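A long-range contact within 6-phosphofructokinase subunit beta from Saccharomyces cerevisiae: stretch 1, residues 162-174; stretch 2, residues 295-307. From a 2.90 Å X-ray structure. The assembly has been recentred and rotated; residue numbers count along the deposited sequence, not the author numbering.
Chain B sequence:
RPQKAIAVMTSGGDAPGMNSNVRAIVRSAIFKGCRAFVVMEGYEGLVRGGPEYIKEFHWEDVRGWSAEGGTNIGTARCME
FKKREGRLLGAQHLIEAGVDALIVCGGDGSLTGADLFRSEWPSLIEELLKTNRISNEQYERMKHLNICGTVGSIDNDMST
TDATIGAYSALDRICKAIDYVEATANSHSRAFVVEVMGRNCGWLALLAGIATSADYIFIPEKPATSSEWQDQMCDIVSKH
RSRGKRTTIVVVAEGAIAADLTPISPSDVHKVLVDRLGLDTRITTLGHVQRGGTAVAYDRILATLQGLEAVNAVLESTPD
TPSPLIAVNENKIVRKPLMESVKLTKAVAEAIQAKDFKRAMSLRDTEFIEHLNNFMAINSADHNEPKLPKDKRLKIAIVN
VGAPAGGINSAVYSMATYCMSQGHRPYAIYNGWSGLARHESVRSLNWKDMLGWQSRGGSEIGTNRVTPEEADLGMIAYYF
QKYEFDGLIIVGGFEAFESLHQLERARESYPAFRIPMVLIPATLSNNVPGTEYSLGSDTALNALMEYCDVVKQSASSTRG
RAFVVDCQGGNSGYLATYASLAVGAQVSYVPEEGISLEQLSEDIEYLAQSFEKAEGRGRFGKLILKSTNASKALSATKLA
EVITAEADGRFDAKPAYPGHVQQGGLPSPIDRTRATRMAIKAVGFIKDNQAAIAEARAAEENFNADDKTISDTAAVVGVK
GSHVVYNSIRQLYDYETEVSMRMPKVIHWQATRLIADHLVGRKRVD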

# COMPACT_ATOMS: atom_id res chain seq x y z
N ASP B 162 -29.68 26.95 27.15
CA ASP B 162 -30.40 26.22 26.12
C ASP B 162 -30.45 24.72 26.38
O ASP B 162 -31.46 24.05 26.08
CB ASP B 162 -29.76 26.49 24.76
CG ASP B 162 -29.99 27.90 24.30
OD1 ASP B 162 -31.12 28.40 24.51
OD2 ASP B 162 -29.05 28.51 23.73
N ALA B 163 -29.38 24.18 26.95
CA ALA B 163 -29.32 22.75 27.22
C ALA B 163 -28.76 22.40 28.58
O ALA B 163 -27.66 22.80 28.91
CB ALA B 163 -28.49 22.07 26.14
N THR B 164 -29.51 21.67 29.38
CA THR B 164 -29.00 21.26 30.68
C THR B 164 -28.19 20.01 30.41
O THR B 164 -28.50 19.24 29.49
CB THR B 164 -30.11 20.93 31.69
OG1 THR B 164 -31.11 20.12 31.06
CG2 THR B 164 -30.74 22.21 32.22
N ILE B 165 -27.14 19.79 31.18
CA ILE B 165 -26.33 18.61 30.96
C ILE B 165 -27.25 17.41 31.19
O ILE B 165 -27.91 17.33 32.22
CB ILE B 165 -25.14 18.54 31.96
CG1 ILE B 165 -24.22 19.74 31.77
CG2 ILE B 165 -24.35 17.26 31.74
CD1 ILE B 165 -23.09 19.80 32.77
N GLY B 166 -27.30 16.50 30.23
CA GLY B 166 -28.13 15.32 30.38
C GLY B 166 -29.43 15.34 29.59
O GLY B 166 -30.03 14.29 29.34
N ALA B 167 -29.85 16.53 29.18
CA ALA B 167 -31.08 16.67 28.42
C ALA B 167 -31.08 15.80 27.18
O ALA B 167 -31.90 14.88 27.05
CB ALA B 167 -31.28 18.11 28.05
N TYR B 168 -30.18 16.08 26.26
CA TYR B 168 -30.11 15.30 25.03
C TYR B 168 -29.87 13.81 25.24
O TYR B 168 -30.28 12.99 24.41
CB TYR B 168 -29.05 15.87 24.11
CG TYR B 168 -29.52 17.13 23.46
CD1 TYR B 168 -29.04 18.38 23.85
CD2 TYR B 168 -30.44 17.07 22.42
CE1 TYR B 168 -29.47 19.54 23.21
CE2 TYR B 168 -30.87 18.20 21.77
CZ TYR B 168 -30.38 19.44 22.16
OH TYR B 168 -30.81 20.58 21.48
N SER B 169 -29.21 13.43 26.33
CA SER B 169 -28.98 12.03 26.60
C SER B 169 -30.34 11.40 26.92
O SER B 169 -30.67 10.32 26.45
CB SER B 169 -28.03 11.84 27.79
OG SER B 169 -26.71 12.26 27.48
N ALA B 170 -31.12 12.10 27.73
CA ALA B 170 -32.44 11.61 28.07
C ALA B 170 -33.24 11.50 26.76
O ALA B 170 -33.91 10.49 26.52
CB ALA B 170 -33.10 12.57 29.01
N LEU B 171 -33.16 12.52 25.91
CA LEU B 171 -33.87 12.51 24.64
C LEU B 171 -33.50 11.30 23.80
O LEU B 171 -34.35 10.74 23.12
CB LEU B 171 -33.59 13.79 23.85
CG LEU B 171 -34.14 13.85 22.40
CD1 LEU B 171 -35.64 13.68 22.42
CD2 LEU B 171 -33.72 15.17 21.71
N ASP B 172 -32.22 10.92 23.84
CA ASP B 172 -31.69 9.75 23.12
C ASP B 172 -32.35 8.48 23.69
O ASP B 172 -32.84 7.63 22.96
CB ASP B 172 -30.16 9.66 23.32
CG ASP B 172 -29.52 8.52 22.54
OD1 ASP B 172 -29.31 8.65 21.31
OD2 ASP B 172 -29.24 7.48 23.18
N ARG B 173 -32.35 8.38 25.00
CA ARG B 173 -32.96 7.24 25.64
C ARG B 173 -34.41 7.10 25.23
O ARG B 173 -34.89 6.00 24.95
CB ARG B 173 -32.85 7.38 27.16
CG ARG B 173 -32.03 6.27 27.79
CD ARG B 173 -30.66 6.18 27.12
NE ARG B 173 -29.66 6.97 27.84
CZ ARG B 173 -28.59 7.51 27.27
NH1 ARG B 173 -28.39 7.37 25.97
NH2 ARG B 173 -27.72 8.18 28.00
N ILE B 174 -35.12 8.23 25.19
CA ILE B 174 -36.54 8.26 24.83
C ILE B 174 -36.77 7.75 23.42
O ILE B 174 -37.54 6.82 23.21
CB ILE B 174 -37.15 9.71 24.98
CG1 ILE B 174 -37.26 10.08 26.46
CG2 ILE B 174 -38.53 9.78 24.31
CD1 ILE B 174 -37.54 11.54 26.74
N ALA B 295 -23.38 9.25 28.94
CA ALA B 295 -23.67 10.51 28.30
C ALA B 295 -23.45 10.46 26.78
O ALA B 295 -22.47 9.89 26.29
CB ALA B 295 -22.83 11.60 28.91
N VAL B 296 -24.39 11.04 26.04
CA VAL B 296 -24.34 11.15 24.60
C VAL B 296 -23.17 12.11 24.30
O VAL B 296 -22.84 12.94 25.14
CB VAL B 296 -25.69 11.74 24.08
CG1 VAL B 296 -25.52 12.42 22.70
CG2 VAL B 296 -26.72 10.61 24.02
N ALA B 297 -22.56 12.00 23.12
CA ALA B 297 -21.42 12.85 22.79
C ALA B 297 -21.67 14.31 23.10
O ALA B 297 -20.80 14.97 23.67
CB ALA B 297 -21.02 12.67 21.29
N TYR B 298 -22.85 14.81 22.74
CA TYR B 298 -23.13 16.21 23.02
C TYR B 298 -23.00 16.48 24.52
O TYR B 298 -22.33 17.43 24.93
CB TYR B 298 -24.53 16.58 22.53
CG TYR B 298 -24.86 18.04 22.72
CD1 TYR B 298 -24.39 19.00 21.82
CD2 TYR B 298 -25.60 18.48 23.83
CE1 TYR B 298 -24.65 20.36 22.01
CE2 TYR B 298 -25.86 19.86 24.03
CZ TYR B 298 -25.37 20.80 23.11
OH TYR B 298 -25.56 22.15 23.28
N ASP B 299 -23.61 15.65 25.35
CA ASP B 299 -23.52 15.88 26.78
C ASP B 299 -22.10 15.78 27.28
O ASP B 299 -21.65 16.66 28.01
CB ASP B 299 -24.42 14.93 27.57
CG ASP B 299 -25.86 15.41 27.62
OD1 ASP B 299 -26.10 16.64 27.71
OD2 ASP B 299 -26.76 14.56 27.59
N ARG B 300 -21.37 14.74 26.90
CA ARG B 300 -20.00 14.66 27.36
C ARG B 300 -19.28 15.96 27.02
O ARG B 300 -18.74 16.62 27.91
CB ARG B 300 -19.27 13.50 26.69
CG ARG B 300 -19.80 12.16 27.06
CD ARG B 300 -18.90 11.07 26.53
NE ARG B 300 -19.62 9.80 26.48
CZ ARG B 300 -19.06 8.61 26.29
NH1 ARG B 300 -17.75 8.50 26.14
NH2 ARG B 300 -19.82 7.54 26.27
N ILE B 301 -19.28 16.34 25.75
CA ILE B 301 -18.61 17.55 25.30
C ILE B 301 -19.11 18.81 25.99
O ILE B 301 -18.33 19.72 26.30
CB ILE B 301 -18.75 17.71 23.78
CG1 ILE B 301 -18.19 16.46 23.10
CG2 ILE B 301 -17.98 18.95 23.31
CD1 ILE B 301 -18.44 16.38 21.59
N LEU B 302 -20.41 18.87 26.24
CA LEU B 302 -20.96 20.04 26.91
C LEU B 302 -20.47 20.09 28.34
O LEU B 302 -19.92 21.08 28.79
CB LEU B 302 -22.49 20.00 26.90
CG LEU B 302 -23.16 21.10 27.74
CD1 LEU B 302 -22.74 22.47 27.22
CD2 LEU B 302 -24.64 20.94 27.66
N ALA B 303 -20.67 19.00 29.06
CA ALA B 303 -20.25 18.93 30.45
C ALA B 303 -18.74 19.08 30.61
O ALA B 303 -18.26 19.56 31.63
CB ALA B 303 -20.71 17.62 31.05
N THR B 304 -17.98 18.68 29.61
CA THR B 304 -16.54 18.81 29.71
C THR B 304 -16.13 20.26 29.61
O THR B 304 -15.26 20.70 30.37
CB THR B 304 -15.83 18.01 28.62
OG1 THR B 304 -16.06 16.62 28.85
CG2 THR B 304 -14.32 18.31 28.63
N LEU B 305 -16.72 21.02 28.69
CA LEU B 305 -16.37 22.43 28.55
C LEU B 305 -16.90 23.29 29.69
O LEU B 305 -16.21 24.17 30.18
CB LEU B 305 -16.89 23.00 27.24
CG LEU B 305 -16.35 22.40 25.95
CD1 LEU B 305 -16.99 23.16 24.80
CD2 LEU B 305 -14.85 22.50 25.88
N GLN B 306 -18.12 23.04 30.11
CA GLN B 306 -18.69 23.80 31.19
C GLN B 306 -17.89 23.61 32.45
O GLN B 306 -17.56 24.57 33.15
CB GLN B 306 -20.15 23.40 31.40
CG GLN B 306 -21.04 23.94 30.30
CD GLN B 306 -22.49 23.80 30.63
OE1 GLN B 306 -23.34 24.34 29.94
NE2 GLN B 306 -22.80 23.05 31.68
N GLY B 307 -17.56 22.36 32.75
CA GLY B 307 -16.76 22.09 33.93
C GLY B 307 -15.49 22.93 33.88
O GLY B 307 -15.14 23.57 34.86

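How do the two backbones lie against each other? Helix 167-174 and helix 297-307 run nearly antiparallel, at 170°, with axes approaching to 8.6 Å. Each begins beside the other's start: Ser169 CA lies 5.1 Å from Val296 CA, so the loop before the first helix runs along the second.

What does Asp299 do at this junction? Asp299 is buried, its CA-to-CB bond points toward stretch 1, and its carboxylate meets the start of the first helix, where backbone NH groups lack partners within the helix. Gly166 N, at the N-cap position, donates to Asp299 OD1 (2.8 Å, nearly straight), while Ser169 N makes a weak bond to Asp299 OD2 (3.0 Å). Ser169 OG also donates to Asp299 OD2, at a very short 2.3 Å, and accepts from Val296 N at 3.0 Å, tying both helix starts together.

Where does Ile165 go? It covers the most surface of all, its side chain extending along the second helix until Ile165 CD1 reaches Ala303 CB (3.7 Å) and Gln306 NE2 (3.4 Å). Ile165 CG1 also lies 4.3 Å from Leu302 CD2, an apolar contact.

What does Val296 add beyond its backbone bond? Its CA-to-CB bond points toward the first helix, and Val296 CG2 packs 3.6 Å from Asp172 CB, the aliphatic part of an acidic residue whose carboxylate forms a salt bridge with Arg173.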